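Local coordinates for protein methylxanthine N1-demethylase NdmA (Pseudomonas putida, PDB 6ICN) that removes the N1-methyl group of caffeine, and of related methylxanthines, as a Rieske non-heme iron oxygenase, giving theobromine and formaldehyde from caffeine, at residues D26-L31 and T178-W183; L140-L145 and E153-S158; E171-D176 and L266-C271; S262-F267 and Y294-F299. All blocks are in the same frame, centred on the assembly; numbering follows the deposited sequence.

Contact 1 of 4, residues D26-L31 and T178-W183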
# COMPACT_ATOMS: atom_id res chain seq x y z
N ASP A 26 10.00 38.55 0.54
CA ASP A 26 9.76 39.83 1.19
C ASP A 26 8.28 40.18 1.25
O ASP A 26 7.84 40.86 2.19
CB ASP A 26 10.54 40.92 0.44
CG ASP A 26 9.98 42.31 0.68
OD1 ASP A 26 9.27 42.83 -0.21
OD2 ASP A 26 10.26 42.88 1.76
N GLU A 27 7.49 39.72 0.27
CA GLU A 27 6.06 39.98 0.22
C GLU A 27 5.36 39.66 1.53
O GLU A 27 4.35 40.30 1.85
CB GLU A 27 5.43 39.14 -0.89
CG GLU A 27 5.84 39.53 -2.31
CD GLU A 27 5.22 40.86 -2.75
OE1 GLU A 27 3.97 40.92 -2.87
OE2 GLU A 27 5.98 41.84 -2.95
N ARG A 28 5.88 38.70 2.30
CA ARG A 28 5.13 38.08 3.38
C ARG A 28 5.54 38.58 4.75
O ARG A 28 4.92 38.18 5.74
CB ARG A 28 5.32 36.55 3.33
CG ARG A 28 4.95 35.95 1.98
CD ARG A 28 4.26 34.56 2.16
NE ARG A 28 2.82 34.67 2.05
CZ ARG A 28 1.96 33.75 2.50
NH1 ARG A 28 0.63 33.90 2.36
NH2 ARG A 28 2.42 32.66 3.12
N GLU A 29 6.57 39.40 4.82
CA GLU A 29 7.10 39.81 6.12
C GLU A 29 6.01 40.46 6.97
O GLU A 29 5.93 40.21 8.18
CB GLU A 29 8.28 40.76 5.91
CG GLU A 29 8.81 41.41 7.16
CD GLU A 29 9.70 40.49 7.98
OE1 GLU A 29 10.06 39.39 7.49
OE2 GLU A 29 10.06 40.89 9.12
N TYR A 30 5.14 41.25 6.35
CA TYR A 30 4.14 41.98 7.12
C TYR A 30 3.20 41.04 7.86
O TYR A 30 2.69 41.40 8.93
CB TYR A 30 3.37 42.96 6.21
CG TYR A 30 2.20 42.37 5.43
CD1 TYR A 30 2.41 41.59 4.29
CD2 TYR A 30 0.90 42.60 5.83
CE1 TYR A 30 1.35 41.06 3.58
CE2 TYR A 30 -0.18 42.09 5.12
CZ TYR A 30 0.06 41.30 4.01
OH TYR A 30 -1.01 40.78 3.31
N LEU A 31 2.98 39.83 7.34
CA LEU A 31 2.08 38.89 8.02
C LEU A 31 2.62 38.43 9.37
O LEU A 31 1.83 37.98 10.21
CB LEU A 31 1.82 37.67 7.12
CG LEU A 31 1.06 38.01 5.83
CD1 LEU A 31 0.96 36.77 4.92
CD2 LEU A 31 -0.32 38.51 6.17
N THR A 178 -3.25 29.02 -0.53
CA THR A 178 -2.81 30.07 0.37
C THR A 178 -3.95 30.60 1.24
O THR A 178 -5.14 30.44 0.94
CB THR A 178 -2.21 31.23 -0.41
OG1 THR A 178 -3.23 31.82 -1.24
CG2 THR A 178 -1.04 30.74 -1.26
N ALA A 179 -3.57 31.28 2.32
CA ALA A 179 -4.57 31.84 3.22
C ALA A 179 -5.39 32.93 2.54
O ALA A 179 -6.59 33.04 2.78
CB ALA A 179 -3.90 32.38 4.49
N GLU A 180 -4.76 33.73 1.67
CA GLU A 180 -5.51 34.72 0.90
C GLU A 180 -6.56 34.07 -0.00
O GLU A 180 -7.72 34.52 -0.05
CB GLU A 180 -4.54 35.58 0.07
CG GLU A 180 -3.56 36.43 0.90
CD GLU A 180 -2.27 35.70 1.33
OE1 GLU A 180 -2.10 34.46 1.07
OE2 GLU A 180 -1.38 36.36 1.92
N ARG A 181 -6.19 33.01 -0.73
CA ARG A 181 -7.18 32.37 -1.59
C ARG A 181 -8.27 31.70 -0.77
O ARG A 181 -9.44 31.67 -1.18
CB ARG A 181 -6.49 31.37 -2.53
CG ARG A 181 -5.54 32.06 -3.53
CD ARG A 181 -5.89 31.62 -4.90
NE ARG A 181 -4.92 31.92 -5.95
CZ ARG A 181 -5.20 32.68 -7.01
NH1 ARG A 181 -6.38 33.27 -7.10
NH2 ARG A 181 -4.29 32.85 -7.96
N ARG A 182 -7.92 31.17 0.41
CA ARG A 182 -8.93 30.56 1.27
C ARG A 182 -9.92 31.61 1.78
O ARG A 182 -11.13 31.38 1.78
CB ARG A 182 -8.25 29.83 2.44
CG ARG A 182 -9.09 28.69 3.00
CD ARG A 182 -10.09 29.18 4.05
NE ARG A 182 -11.14 28.17 4.25
CZ ARG A 182 -12.20 28.01 3.46
NH1 ARG A 182 -12.37 28.82 2.41
NH2 ARG A 182 -13.09 27.05 3.71
N TRP A 183 -9.41 32.77 2.21
CA TRP A 183 -10.27 33.84 2.67
C TRP A 183 -11.25 34.25 1.58
O TRP A 183 -12.47 34.35 1.81
CB TRP A 183 -9.42 35.04 3.12
CG TRP A 183 -10.19 36.13 3.86
CD1 TRP A 183 -10.22 36.32 5.21
CD2 TRP A 183 -11.00 37.18 3.28
NE1 TRP A 183 -11.01 37.42 5.52
CE2 TRP A 183 -11.48 37.97 4.35
CE3 TRP A 183 -11.33 37.54 1.98
CZ2 TRP A 183 -12.33 39.07 4.16
CZ3 TRP A 183 -12.17 38.66 1.78
CH2 TRP A 183 -12.65 39.41 2.87
O HOH W 1 -0.73 38.82 1.62

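Contact 2 of 4, residues L140-L145 and E153-S158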
# COMPACT_ATOMS: atom_id res chain seq x y z
N LEU A 140 -8.14 27.52 20.56
CA LEU A 140 -7.00 27.46 19.67
C LEU A 140 -5.79 28.08 20.34
O LEU A 140 -5.91 28.90 21.27
CB LEU A 140 -7.28 28.20 18.35
CG LEU A 140 -8.58 27.86 17.60
CD1 LEU A 140 -8.71 28.67 16.29
CD2 LEU A 140 -8.72 26.38 17.32
N ILE A 141 -4.61 27.73 19.84
CA ILE A 141 -3.34 28.32 20.27
C ILE A 141 -2.90 29.28 19.18
O ILE A 141 -2.80 28.89 18.00
CB ILE A 141 -2.27 27.24 20.51
CG1 ILE A 141 -2.72 26.25 21.58
CG2 ILE A 141 -0.93 27.89 20.86
CD1 ILE A 141 -2.97 26.89 22.90
N TRP A 142 -2.62 30.53 19.57
CA TRP A 142 -2.28 31.61 18.65
C TRP A 142 -0.85 32.08 18.88
O TRP A 142 -0.39 32.18 20.02
CB TRP A 142 -3.21 32.80 18.84
CG TRP A 142 -4.66 32.49 18.73
CD1 TRP A 142 -5.46 31.92 19.68
CD2 TRP A 142 -5.50 32.76 17.60
NE1 TRP A 142 -6.75 31.81 19.20
CE2 TRP A 142 -6.79 32.30 17.92
CE3 TRP A 142 -5.26 33.30 16.33
CZ2 TRP A 142 -7.87 32.42 17.04
CZ3 TRP A 142 -6.33 33.42 15.46
CH2 TRP A 142 -7.61 32.97 15.82
N ILE A 143 -0.13 32.37 17.79
CA ILE A 143 1.25 32.84 17.86
C ILE A 143 1.41 34.12 17.05
O ILE A 143 0.90 34.22 15.93
CB ILE A 143 2.25 31.77 17.37
CG1 ILE A 143 2.27 30.59 18.35
CG2 ILE A 143 3.67 32.36 17.25
CD1 ILE A 143 3.15 29.44 17.85
N ARG A 144 2.11 35.11 17.61
CA ARG A 144 2.52 36.30 16.86
C ARG A 144 4.04 36.31 16.78
O ARG A 144 4.72 36.42 17.81
CB ARG A 144 2.01 37.59 17.51
CG ARG A 144 2.47 38.85 16.73
CD ARG A 144 1.81 40.10 17.30
NE ARG A 144 2.13 40.30 18.72
CZ ARG A 144 1.56 41.23 19.48
NH1 ARG A 144 0.65 42.05 18.97
NH2 ARG A 144 1.90 41.36 20.76
N LEU A 145 4.57 36.22 15.56
CA LEU A 145 6.01 36.07 15.40
C LEU A 145 6.76 37.37 15.67
O LEU A 145 7.86 37.35 16.22
CB LEU A 145 6.34 35.57 14.00
CG LEU A 145 5.98 34.10 13.76
CD1 LEU A 145 6.08 33.79 12.28
CD2 LEU A 145 6.92 33.20 14.56
N GLU A 153 -4.19 42.27 17.52
CA GLU A 153 -4.81 41.46 18.55
C GLU A 153 -5.36 40.18 17.95
O GLU A 153 -5.50 40.06 16.73
CB GLU A 153 -5.94 42.20 19.26
CG GLU A 153 -5.41 43.27 20.21
CD GLU A 153 -6.50 43.88 21.06
OE1 GLU A 153 -6.17 44.29 22.20
OE2 GLU A 153 -7.66 43.96 20.60
N ILE A 154 -5.66 39.24 18.83
CA ILE A 154 -6.25 37.98 18.37
C ILE A 154 -7.62 38.25 17.76
O ILE A 154 -8.42 39.04 18.32
CB ILE A 154 -6.33 36.97 19.53
CG1 ILE A 154 -4.91 36.54 19.90
CG2 ILE A 154 -7.22 35.77 19.16
CD1 ILE A 154 -4.80 35.74 21.20
N PRO A 155 -7.95 37.63 16.62
CA PRO A 155 -9.25 37.83 15.97
C PRO A 155 -10.48 37.67 16.85
O PRO A 155 -10.46 36.97 17.87
CB PRO A 155 -9.23 36.75 14.87
CG PRO A 155 -7.80 36.68 14.49
CD PRO A 155 -7.02 36.86 15.77
N TYR A 156 -11.57 38.31 16.43
CA TYR A 156 -12.83 38.32 17.15
C TYR A 156 -13.70 37.14 16.75
O TYR A 156 -13.97 36.92 15.57
CB TYR A 156 -13.54 39.65 16.87
CG TYR A 156 -15.00 39.73 17.28
CD1 TYR A 156 -15.37 39.84 18.61
CD2 TYR A 156 -16.01 39.74 16.31
CE1 TYR A 156 -16.71 39.93 18.98
CE2 TYR A 156 -17.35 39.84 16.67
CZ TYR A 156 -17.69 39.93 18.00
OH TYR A 156 -19.03 40.03 18.34
N PHE A 157 -14.16 36.39 17.76
CA PHE A 157 -15.17 35.34 17.62
C PHE A 157 -16.39 35.76 18.43
O PHE A 157 -16.31 35.86 19.66
CB PHE A 157 -14.58 34.02 18.14
CG PHE A 157 -15.51 32.83 18.11
CD1 PHE A 157 -16.52 32.72 17.15
CD2 PHE A 157 -15.35 31.80 19.03
CE1 PHE A 157 -17.37 31.59 17.12
CE2 PHE A 157 -16.18 30.67 19.00
CZ PHE A 157 -17.19 30.57 18.06
N SER A 158 -17.52 35.99 17.76
CA SER A 158 -18.67 36.60 18.42
C SER A 158 -19.34 35.67 19.44
O SER A 158 -20.00 36.15 20.38
CB SER A 158 -19.70 37.06 17.37
OG SER A 158 -20.29 35.97 16.68

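Contact 3 of 4, residues E171-D176 and L266-C271. With CFF (caffeine), chain F.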
# COMPACT_ATOMS: atom_id res chain seq x y z
N GLU A 171 -11.87 19.52 13.89
CA GLU A 171 -10.48 19.21 13.63
C GLU A 171 -9.96 20.08 12.48
O GLU A 171 -10.71 20.37 11.55
CB GLU A 171 -10.32 17.73 13.30
CG GLU A 171 -10.46 16.87 14.56
CD GLU A 171 -10.47 15.39 14.29
OE1 GLU A 171 -10.33 14.99 13.11
OE2 GLU A 171 -10.61 14.63 15.27
N PRO A 172 -8.70 20.46 12.51
CA PRO A 172 -8.17 21.28 11.40
C PRO A 172 -8.19 20.51 10.08
O PRO A 172 -8.10 19.28 10.06
CB PRO A 172 -6.74 21.62 11.83
CG PRO A 172 -6.45 20.77 13.04
CD PRO A 172 -7.75 20.33 13.63
N TYR A 173 -8.29 21.27 8.98
CA TYR A 173 -8.24 20.70 7.64
C TYR A 173 -7.16 21.41 6.83
O TYR A 173 -7.02 22.63 6.87
CB TYR A 173 -9.62 20.76 6.94
CG TYR A 173 -10.21 22.15 6.75
CD1 TYR A 173 -10.84 22.82 7.81
CD2 TYR A 173 -10.17 22.78 5.50
CE1 TYR A 173 -11.39 24.09 7.63
CE2 TYR A 173 -10.73 24.04 5.32
CZ TYR A 173 -11.33 24.69 6.37
OH TYR A 173 -11.86 25.95 6.19
N TRP A 174 -6.37 20.62 6.11
CA TRP A 174 -5.21 21.14 5.39
C TRP A 174 -5.53 21.28 3.91
O TRP A 174 -6.06 20.34 3.31
CB TRP A 174 -4.03 20.20 5.56
CG TRP A 174 -3.49 20.18 6.94
CD1 TRP A 174 -4.04 19.58 8.04
CD2 TRP A 174 -2.27 20.76 7.36
NE1 TRP A 174 -3.23 19.78 9.13
CE2 TRP A 174 -2.13 20.49 8.74
CE3 TRP A 174 -1.28 21.49 6.71
CZ2 TRP A 174 -1.03 20.92 9.47
CZ3 TRP A 174 -0.18 21.91 7.44
CH2 TRP A 174 -0.07 21.63 8.80
N TRP A 175 -5.21 22.43 3.33
CA TRP A 175 -5.39 22.66 1.90
C TRP A 175 -4.08 23.09 1.26
O TRP A 175 -3.29 23.83 1.85
CB TRP A 175 -6.43 23.74 1.62
CG TRP A 175 -7.87 23.33 1.74
CD1 TRP A 175 -8.35 22.10 2.12
CD2 TRP A 175 -9.00 24.14 1.44
NE1 TRP A 175 -9.73 22.12 2.08
CE2 TRP A 175 -10.15 23.35 1.67
CE3 TRP A 175 -9.16 25.46 1.00
CZ2 TRP A 175 -11.44 23.85 1.48
CZ3 TRP A 175 -10.45 25.95 0.82
CH2 TRP A 175 -11.57 25.14 1.04
N ASP A 176 -3.86 22.64 0.03
CA ASP A 176 -2.77 23.12 -0.80
C ASP A 176 -3.20 24.42 -1.49
O ASP A 176 -3.35 24.50 -2.70
CB ASP A 176 -2.38 22.05 -1.81
CG ASP A 176 -1.13 22.41 -2.60
OD1 ASP A 176 -0.09 22.71 -1.98
OD2 ASP A 176 -1.18 22.35 -3.85
N LEU A 266 -20.30 30.87 12.24
CA LEU A 266 -19.15 30.17 11.67
C LEU A 266 -17.91 31.04 11.87
O LEU A 266 -17.89 32.20 11.46
CB LEU A 266 -19.34 29.87 10.19
CG LEU A 266 -20.58 29.06 9.84
CD1 LEU A 266 -20.88 29.22 8.36
CD2 LEU A 266 -20.36 27.58 10.18
N PHE A 267 -16.88 30.47 12.48
CA PHE A 267 -15.62 31.18 12.69
C PHE A 267 -14.55 30.38 11.95
O PHE A 267 -14.23 29.25 12.33
CB PHE A 267 -15.31 31.32 14.18
CG PHE A 267 -13.99 31.97 14.47
CD1 PHE A 267 -13.84 33.36 14.39
CD2 PHE A 267 -12.89 31.21 14.84
CE1 PHE A 267 -12.63 33.95 14.69
CE2 PHE A 267 -11.66 31.80 15.14
CZ PHE A 267 -11.53 33.18 15.06
N ASN A 268 -14.02 30.96 10.88
CA ASN A 268 -13.05 30.27 10.05
C ASN A 268 -11.77 31.09 10.00
O ASN A 268 -11.81 32.29 9.74
CB ASN A 268 -13.61 30.04 8.64
CG ASN A 268 -12.77 29.04 7.84
OD1 ASN A 268 -11.88 29.44 7.09
ND2 ASN A 268 -13.04 27.72 8.02
N VAL A 269 -10.63 30.44 10.26
CA VAL A 269 -9.34 31.12 10.19
C VAL A 269 -8.28 30.18 9.62
O VAL A 269 -8.27 28.98 9.90
CB VAL A 269 -8.95 31.69 11.58
CG1 VAL A 269 -8.92 30.57 12.66
CG2 VAL A 269 -7.63 32.47 11.52
N SER A 270 -7.39 30.73 8.79
CA SER A 270 -6.35 29.97 8.12
C SER A 270 -5.00 30.26 8.76
O SER A 270 -4.62 31.43 8.92
CB SER A 270 -6.27 30.30 6.62
OG SER A 270 -7.49 30.08 5.95
N CYS A 271 -4.26 29.21 9.11
CA CYS A 271 -2.85 29.34 9.43
C CYS A 271 -2.03 29.31 8.15
O CYS A 271 -2.05 28.30 7.42
CB CYS A 271 -2.39 28.22 10.35
SG CYS A 271 -0.61 28.25 10.78
N1 CFF F . -19.27 29.08 4.00
C2 CFF F . -20.57 29.52 4.14
C10 CFF F . -18.32 29.88 3.24
C6 CFF F . -18.88 27.93 4.56
N3 CFF F . -21.46 28.78 4.84
O11 CFF F . -20.91 30.54 3.64
C12 CFF F . -22.84 29.23 4.99
C4 CFF F . -21.06 27.61 5.40
C5 CFF F . -19.79 27.19 5.28
N9 CFF F . -21.73 26.70 6.14
O13 CFF F . -17.74 27.56 4.43
N7 CFF F . -19.67 26.02 5.94
C8 CFF F . -20.86 25.72 6.47
C14 CFF F . -18.63 25.05 6.22

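Contact 4 of 4, residues S262-F267 and Y294-F299. With CFF (caffeine), chain F.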
# COMPACT_ATOMS: atom_id res chain seq x y z
N SER A 262 -33.02 30.84 14.02
CA SER A 262 -32.07 30.70 15.12
C SER A 262 -30.67 31.07 14.65
O SER A 262 -30.36 31.04 13.45
CB SER A 262 -32.09 29.28 15.69
OG SER A 262 -31.96 28.32 14.66
N LEU A 263 -29.82 31.42 15.61
CA LEU A 263 -28.48 31.93 15.32
C LEU A 263 -27.51 30.77 15.09
O LEU A 263 -27.54 29.77 15.81
CB LEU A 263 -27.99 32.81 16.46
CG LEU A 263 -26.60 33.45 16.33
CD1 LEU A 263 -26.52 34.34 15.09
CD2 LEU A 263 -26.22 34.22 17.58
N HIS A 264 -26.68 30.90 14.06
CA HIS A 264 -25.62 29.94 13.75
C HIS A 264 -24.39 30.76 13.38
O HIS A 264 -24.48 31.64 12.52
CB HIS A 264 -26.06 29.01 12.60
CG HIS A 264 -25.20 27.79 12.42
ND1 HIS A 264 -25.61 26.53 12.82
CD2 HIS A 264 -23.99 27.62 11.85
CE1 HIS A 264 -24.67 25.65 12.52
NE2 HIS A 264 -23.68 26.28 11.93
N VAL A 265 -23.27 30.52 14.05
CA VAL A 265 -22.06 31.32 13.86
C VAL A 265 -20.96 30.42 13.30
O VAL A 265 -20.71 29.34 13.85
CB VAL A 265 -21.58 31.98 15.16
CG1 VAL A 265 -20.39 32.88 14.90
CG2 VAL A 265 -22.73 32.77 15.82
N LEU A 266 -20.30 30.87 12.24
CA LEU A 266 -19.15 30.17 11.67
C LEU A 266 -17.91 31.04 11.87
O LEU A 266 -17.89 32.20 11.46
CB LEU A 266 -19.34 29.87 10.19
CG LEU A 266 -20.58 29.06 9.84
CD1 LEU A 266 -20.88 29.22 8.36
CD2 LEU A 266 -20.36 27.58 10.18
N PHE A 267 -16.88 30.47 12.48
CA PHE A 267 -15.62 31.18 12.69
C PHE A 267 -14.55 30.38 11.95
O PHE A 267 -14.23 29.25 12.33
CB PHE A 267 -15.31 31.32 14.18
CG PHE A 267 -13.99 31.97 14.47
CD1 PHE A 267 -13.84 33.36 14.39
CD2 PHE A 267 -12.89 31.21 14.84
CE1 PHE A 267 -12.63 33.95 14.69
CE2 PHE A 267 -11.66 31.80 15.14
CZ PHE A 267 -11.53 33.18 15.06
N TYR A 294 -22.83 16.06 14.81
CA TYR A 294 -22.31 15.44 13.59
C TYR A 294 -23.18 15.69 12.37
O TYR A 294 -22.70 15.56 11.24
CB TYR A 294 -22.11 13.95 13.84
CG TYR A 294 -21.11 13.77 14.95
CD1 TYR A 294 -19.76 13.97 14.70
CD2 TYR A 294 -21.51 13.50 16.26
CE1 TYR A 294 -18.83 13.86 15.70
CE2 TYR A 294 -20.58 13.39 17.27
CZ TYR A 294 -19.23 13.57 16.98
OH TYR A 294 -18.28 13.47 17.96
N LEU A 295 -24.45 16.05 12.57
CA LEU A 295 -25.22 16.63 11.48
C LEU A 295 -24.49 17.83 10.89
O LEU A 295 -24.30 17.93 9.67
CB LEU A 295 -26.60 17.05 12.01
CG LEU A 295 -27.51 17.70 10.97
CD1 LEU A 295 -27.92 16.69 9.91
CD2 LEU A 295 -28.72 18.27 11.68
N HIS A 296 -24.01 18.71 11.76
CA HIS A 296 -23.35 19.92 11.30
C HIS A 296 -21.93 19.65 10.82
O HIS A 296 -21.51 20.21 9.80
CB HIS A 296 -23.38 20.95 12.43
CG HIS A 296 -24.78 21.29 12.84
ND1 HIS A 296 -25.59 22.11 12.08
CD2 HIS A 296 -25.56 20.82 13.84
CE1 HIS A 296 -26.78 22.18 12.63
NE2 HIS A 296 -26.79 21.40 13.70
N ILE A 297 -21.18 18.82 11.55
CA ILE A 297 -19.81 18.52 11.14
C ILE A 297 -19.80 17.88 9.77
O ILE A 297 -18.99 18.23 8.90
CB ILE A 297 -19.11 17.63 12.19
CG1 ILE A 297 -18.88 18.42 13.48
CG2 ILE A 297 -17.76 17.12 11.64
CD1 ILE A 297 -18.56 17.53 14.71
N ALA A 298 -20.73 16.94 9.53
CA ALA A 298 -20.76 16.29 8.23
C ALA A 298 -21.08 17.29 7.13
O ALA A 298 -20.49 17.24 6.04
CB ALA A 298 -21.77 15.15 8.23
N PHE A 299 -22.02 18.22 7.40
CA PHE A 299 -22.36 19.25 6.43
C PHE A 299 -21.17 20.17 6.15
O PHE A 299 -20.84 20.45 4.99
CB PHE A 299 -23.55 20.06 6.92
CG PHE A 299 -24.00 21.11 5.95
CD1 PHE A 299 -24.81 20.76 4.88
CD2 PHE A 299 -23.59 22.42 6.08
CE1 PHE A 299 -25.21 21.72 3.96
CE2 PHE A 299 -23.99 23.38 5.17
CZ PHE A 299 -24.80 23.03 4.11
N1 CFF F . -19.27 29.08 4.00
C2 CFF F . -20.57 29.52 4.14
C10 CFF F . -18.32 29.88 3.24
C6 CFF F . -18.88 27.93 4.56
N3 CFF F . -21.46 28.78 4.84
O11 CFF F . -20.91 30.54 3.64
C12 CFF F . -22.84 29.23 4.99
C4 CFF F . -21.06 27.61 5.40
C5 CFF F . -19.79 27.19 5.28
N9 CFF F . -21.73 26.70 6.14
O13 CFF F . -17.74 27.56 4.43
N7 CFF F . -19.67 26.02 5.94
C8 CFF F . -20.86 25.72 6.47
C14 CFF F . -18.63 25.05 6.22

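Contact 1 of 4, residues D26-L31 and T178-W183
Glu180 OE2 is gripped twice: Arg28 NH1 donates to it over 3.2 Å, and a water that also bonds Tyr30 OH donates to it over 2.6 Å (water O to Glu180 OE2). The arginine bond is bent, 146° at the hydrogen, and enters on the syn lone pair of OE2, and the same NH1 lies 3.1 Å from Glu180 OE1, a salt bridge. A single nitrogen therefore faces the fork of the carboxylate, and the two flat groups are not coplanar but turned 47° apart. Glu180 sits in the first turn of helix 179-186, beside its N-cap Thr178, whose OG1 accepts from Arg181 N; in this Rieske oxygenase the helix belongs to the catalytic domain, whereas 26-28 form a 3-10 turn near the N-terminus. The neighbouring guanidinium would probably favour the charged carboxylate. Leu31 CD1 lies over one face of the Arg28 guanidinium, offset toward the rim, and 3.8 Å from Glu180 OE2. An alanine in place of Glu180 removes both oxygens and would probably leave Arg28 without this counter-charge and the water with one partner fewer. Leu339 of helix 330-348 packs on both Tyr30 and Glu180.

Contact 2 of 4, residues L140-L145 and E153-S158
Ile154 lies over one face of the Trp142 indole, at the place where the outgoing chain folds back on the Rieske-domain sheet. Trp142 lies on strand 140-144 of an antiparallel six-stranded sheet, between strands 35-40 and 131-137. The partner segment, 153-158, is an irregular part of the connection leading to strand 166-175 of the catalytic domain. The packing is tight along the indole. Ile154 CG2 stands 3.8 Å from the centroid of the five-membered ring of Trp142 and 16° off its normal, which is the geometry of a CH-pi contact. This methyl is anti to the backbone N of Ile154 (chi1 -69°, measured to CG1), and the other branch carries CD1 toward the root of the indole, 4.1 Å from Trp142 CB. No hydrogen bond crosses between the two segments; the indole NE1 instead donates to Arg137 O, which ties down the polar edge and helps to fix the ring plane. The benzo end also touches Phe267 of strand 263-274, a residue of the neighbouring sheet.

The other side of the contact is looser. Glu153 is exposed and its CB is directed away from the strand, while Arg144, though its CB is directed toward the loop, makes no side-chain contact with 153-158 and spends its guanidinium on Asp133, Ser147 and Thr152. Pro155 closes the tight part from an oblique direction: its CD lies 3.5 Å from Trp142 CZ3, and its CG 3.9 Å from Trp142 CH2.

Contact 3 of 4, residues E171-D176 and L266-C271
Tyr173 reaches Asn268 with its hydroxyl, and the path to that bond starts at CB. The bond from CB to CG stands between the backbone N and the carbonyl carbon (chi1 60°), a crowded position that swings the ring across to strand 263-274. On the way, CE2 lies 3.7 Å above the ring plane of Trp175, toward the rim of the indole. Along the opposite edge CE1 comes within 4.0 Å of Asn268 ND2, and CZ within 3.9 Å. At the tip, OH accepts from Asn268 ND2 over 2.8 Å; the bond is fairly straight, 161° at the hydrogen, and OH lies close to the amide plane. The phenol and amide planes are 42° apart, with the N-H coming to the ring's edge near its plane. Arg182 NH2 also bonds the same OH, and Phe304 stacks on the ring. A phenylalanine in place of Tyr173 would lack the hydroxyl and would probably leave Asn268 ND2 and Arg182 NH2 without this shared acceptor. Two residues before Asn268, Leu266 CD1 touches caffeine C4 at 3.4 Å. The Tyr173 side chain is about 9 Å from the bound cobalt. Strand 277-286 runs between the two strands joined here, in the seven-stranded antiparallel sheet of the helix-grip catalytic domain that holds the caffeine pocket.

Contact 4 of 4, residues S262-F267 and Y294-F299
His264 and His296 bring two imidazoles together between the sheet and a helix of the catalytic domain. His264 is on strand 263-274 of the antiparallel seven-stranded sheet and His296 on helix 293-313, which packs against that sheet in the helix-grip manner and further along supplies Asp307 to the cobalt site. These two residues supply essentially all the surface buried between the segments, 32 Å² and 28 Å². The backbones stay well apart, with 10.6 Å between His264 CA and His296 CA, so the gap is bridged by side chains alone. On the strand, CB of His264 is directed toward the helix, and CG anti to the backbone N (chi1 -165°) carries the ring on to His296.

The rings are neither stacked nor edge-to-face: their centroids lie 5.4 Å apart and their planes 42°. His296 ND1 comes to the edge of the His264 ring, near its plane, 3.7 Å from His264 CE1, a van der Waals approach; no hydrogen bond joins the two rings. His296 NE2 hydrogen-bonds Asp291 OD2, which helps to set the turn of that ring, and the Arg286 side chain touches both histidines. ND1 of His264 and ND1 of His296 are 4.5 Å apart, near enough that a positive charge on one would probably disfavour a charge on the other.

Next to His296, Tyr294 and Leu295 pack on Lys46 and Pro49 of a neighbouring subunit. Toward the pocket, Leu266 CD2 lies at the edge of the His264 ring, while one turn on from His296, Phe299 CE2 is 4.1 Å from caffeine C8.

Overall arrangement
Contacts 2 and 4 are buried, whereas contacts 1 and 3 are partly buried; contact 1, which ties the N-terminal 26-31 to helix 179-186, is the charged one. Contacts 3 and 4 share Leu266 and Phe267 on strand 263-274 and both touch caffeine, but one uses a directed amide-hydroxyl bond and the other an oblique pair of imidazoles. Contact 2 is purely apolar and joins the Rieske sheet to the following connection; through Phe157 and Phe267 it reaches the same catalytic sheet. Contact 1 meets contact 3 at Arg182, on the helix that follows strand 166-175. Contacts 1 and 4, with centres about 27 Å apart, lie on opposite sides of the chain's centre.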